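Local atomic coordinates of Exo-1,5-alpha-L-arabinofuranobiosidase (Gibberella zeae, PDB entry 2YDT), a protein that probably hydrolyses alpha-1,5-linked arabinan from its chain ends, releasing arabinobiose. Residues G288-S293 and F301-L306. Residues are numbered along the deposited sequence; the frame is centred on the assembly and turned at random.
Sequences GTIVVS and FTNQAL
Val292 and Phe301 form a hydrogen-bonded antiparallel pair, with Val292 N to Phe301 O at 2.8 Å and Phe301 N to Val292 O at 2.9 Å. Ile290 and Asn303 repeat the pattern; Ile290 N to Asn303 O, 2.9 Å, is nearly straight at 168°, whereas the return bond from Asn303 N to Ile290 O bends to 143°. Between them Val291 faces Thr302 in a non-hydrogen-bonded pair. Beta-branched Ile290, Val291, Val292 and Thr302 suit this buried, extended backbone. The Phe301 ring turns its edge to Val292 O, its CD2 3.7 Å from that oxygen. On the face of Val291, the methyl Thr289 CG2 lies 3.8 Å from Thr302 CB, while Thr302 OG1 bonds to the indole of Trp315.

The hairpin is looser where strand 300-303 ends and the chain is partly exposed. Gln304, polar and flexible, has CG anti to its carbonyl carbon (chi1 -67°) and runs extended beside Thr289, whose single hydroxyl proton has both Gln304 OE1 and Tyr283 O within reach. Asn303 suits the strand end by opening an Asx turn: OD1 accepts from Ala305 N and Gly307 N, and ND2 bonds to Asp308 O.

These are the two central strands of a four-stranded antiparallel propeller blade, flanked by strand 277-281 beside 289-293 and strand 313-315 beside 300-303.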
ATOM      1  N   GLY A 288      15.671 -15.007   3.803  1.00 15.21           N
ATOM      2  CA  GLY A 288      14.213 -14.942   3.918  1.00 13.81           C
ATOM      3  C   GLY A 288      13.554 -14.996   2.564  1.00 13.04           C
ATOM      4  O   GLY A 288      14.125 -15.507   1.568  1.00 12.99           O
ATOM      5  N   THR A 289      12.332 -14.456   2.491  1.00 12.12           N
ATOM      6  CA  THR A 289      11.519 -14.509   1.281  1.00 11.79           C
ATOM      7  C   THR A 289      10.870 -13.134   1.062  1.00 10.96           C
ATOM      8  O   THR A 289      10.105 -12.684   1.933  1.00 10.64           O
ATOM      9  CB  THR A 289      10.399 -15.571   1.366  1.00 12.74           C
ATOM     10  OG1 THR A 289      10.964 -16.849   1.711  1.00 13.27           O
ATOM     11  CG2 THR A 289       9.688 -15.740   0.020  1.00 11.20           C
ATOM     12  N   ILE A 290      11.194 -12.518  -0.068  1.00 10.19           N
ATOM     13  CA  ILE A 290      10.487 -11.304  -0.537  1.00 10.40           C
ATOM     14  C   ILE A 290       9.213 -11.814  -1.179  1.00 10.99           C
ATOM     15  O   ILE A 290       9.251 -12.736  -1.968  1.00 10.71           O
ATOM     16  CB  ILE A 290      11.294 -10.469  -1.580  1.00 10.90           C
ATOM     17  CG1 ILE A 290      12.668 -10.076  -1.053  1.00  9.67           C
ATOM     18  CG2 ILE A 290      10.474  -9.231  -2.021  1.00  9.12           C
ATOM     19  CD1 ILE A 290      13.658  -9.615  -2.076  1.00 10.76           C
ATOM     20  N   VAL A 291       8.064 -11.219  -0.836  1.00  9.66           N
ATOM     21  CA  VAL A 291       6.770 -11.588  -1.407  1.00 10.09           C
ATOM     22  C   VAL A 291       6.105 -10.368  -2.065  1.00  9.27           C
ATOM     23  O   VAL A 291       5.963  -9.317  -1.407  1.00 10.19           O
ATOM     24  CB  VAL A 291       5.817 -12.218  -0.371  1.00  9.86           C
ATOM     25  CG1 VAL A 291       4.633 -12.836  -1.077  1.00  9.43           C
ATOM     26  CG2 VAL A 291       6.554 -13.341   0.427  1.00 10.63           C
ATOM     27  N   VAL A 292       5.735 -10.510  -3.322  1.00  8.76           N
ATOM     28  CA  VAL A 292       5.083  -9.431  -4.061  1.00  8.21           C
ATOM     29  C   VAL A 292       3.723  -9.885  -4.610  1.00  9.05           C
ATOM     30  O   VAL A 292       3.560 -10.969  -5.180  1.00  9.29           O
ATOM     31  CB  VAL A 292       5.962  -8.917  -5.227  1.00  8.49           C
ATOM     32  CG1 VAL A 292       5.194  -7.962  -6.089  1.00  7.96           C
ATOM     33  CG2 VAL A 292       7.222  -8.202  -4.686  1.00  8.38           C
ATOM     34  N   SER A 293       2.743  -9.020  -4.470  1.00  8.45           N
ATOM     35  CA  SER A 293       1.455  -9.159  -5.160  1.00  8.01           C
ATOM     36  C   SER A 293       1.373  -8.082  -6.203  1.00  8.30           C
ATOM     37  O   SER A 293       1.984  -7.019  -6.061  1.00  7.35           O
ATOM     38  CB  SER A 293       0.283  -9.027  -4.186  1.00  8.66           C
ATOM     39  OG  SER A 293      -0.988  -9.126  -4.850  1.00  8.40           O
ATOM     40  N   PHE A 301       4.396 -13.666  -5.990  1.00 10.34           N
ATOM     41  CA  PHE A 301       5.712 -13.698  -6.596  1.00 10.73           C
ATOM     42  C   PHE A 301       6.759 -13.610  -5.494  1.00 12.45           C
ATOM     43  O   PHE A 301       6.725 -12.705  -4.655  1.00 12.52           O
ATOM     44  CB  PHE A 301       5.849 -12.593  -7.618  1.00 11.36           C
ATOM     45  CG  PHE A 301       4.896 -12.728  -8.756  1.00 10.21           C
ATOM     46  CD1 PHE A 301       5.252 -13.374  -9.923  1.00 12.88           C
ATOM     47  CD2 PHE A 301       3.586 -12.291  -8.636  1.00 10.49           C
ATOM     48  CE1 PHE A 301       4.332 -13.544 -10.966  1.00 12.21           C
ATOM     49  CE2 PHE A 301       2.673 -12.450  -9.682  1.00 13.07           C
ATOM     50  CZ  PHE A 301       3.058 -13.093 -10.843  1.00 11.59           C
ATOM     51  N   THR A 302       7.701 -14.556  -5.482  1.00 10.96           N
ATOM     52  CA  THR A 302       8.641 -14.648  -4.365  1.00 10.94           C
ATOM     53  C   THR A 302      10.088 -14.573  -4.837  1.00 11.36           C
ATOM     54  O   THR A 302      10.385 -14.916  -5.967  1.00 11.92           O
ATOM     55  CB  THR A 302       8.470 -15.962  -3.537  1.00 11.42           C
ATOM     56  OG1 THR A 302       8.745 -17.104  -4.383  1.00 11.55           O
ATOM     57  CG2 THR A 302       7.053 -16.063  -2.945  1.00 10.98           C
ATOM     58  N   ASN A 303      10.967 -14.160  -3.920  1.00 11.68           N
ATOM     59  CA  ASN A 303      12.403 -14.047  -4.228  1.00 11.83           C
ATOM     60  C   ASN A 303      13.179 -14.291  -2.954  1.00 12.10           C
ATOM     61  O   ASN A 303      13.106 -13.545  -1.993  1.00 12.04           O
ATOM     62  CB  ASN A 303      12.718 -12.688  -4.869  1.00 11.00           C
ATOM     63  CG  ASN A 303      14.135 -12.601  -5.437  1.00  9.67           C
ATOM     64  OD1 ASN A 303      15.119 -12.733  -4.676  1.00 13.88           O
ATOM     65  ND2 ASN A 303      14.244 -12.324  -6.730  1.00 11.01           N
ATOM     66  N   GLN A 304      13.952 -15.398  -2.967  1.00 13.34           N
ATOM     67  CA  GLN A 304      14.753 -15.812  -1.850  1.00 13.81           C
ATOM     68  C   GLN A 304      16.246 -15.548  -2.115  1.00 14.81           C
ATOM     69  O   GLN A 304      17.099 -16.121  -1.437  1.00 16.03           O
ATOM     70  CB  GLN A 304      14.500 -17.307  -1.532  1.00 13.55           C
ATOM     71  CG  GLN A 304      13.075 -17.550  -1.013  1.00 14.80           C
ATOM     72  CD  GLN A 304      12.775 -18.978  -0.603  1.00 15.91           C
ATOM     73  OE1 GLN A 304      11.931 -19.222   0.290  1.00 18.65           O
ATOM     74  NE2 GLN A 304      13.415 -19.932  -1.252  1.00 17.07           N
ATOM     75  N   ALA A 305      16.528 -14.638  -3.044  1.00 15.08           N
ATOM     76  CA  ALA A 305      17.894 -14.278  -3.456  1.00 15.14           C
ATOM     77  C   ALA A 305      18.132 -12.761  -3.372  1.00 14.36           C
ATOM     78  O   ALA A 305      18.879 -12.180  -4.171  1.00 14.93           O
ATOM     79  CB  ALA A 305      18.154 -14.827  -4.818  1.00 16.05           C
ATOM     80  N   LEU A 306      17.487 -12.117  -2.390  1.00 14.26           N
ATOM     81  CA  LEU A 306      17.745 -10.705  -2.069  1.00 14.17           C
ATOM     82  C   LEU A 306      17.453  -9.768  -3.225  1.00 14.40           C
ATOM     83  O   LEU A 306      18.032  -8.674  -3.333  1.00 14.67           O
ATOM     84  CB  LEU A 306      19.197 -10.548  -1.555  1.00 15.24           C
ATOM     85  CG  LEU A 306      19.489 -11.369  -0.319  1.00 15.39           C
ATOM     86  CD1 LEU A 306      21.010 -11.314  -0.026  1.00 17.14           C
ATOM     87  CD2 LEU A 306      18.702 -10.919   0.920  1.00 14.86           C
TER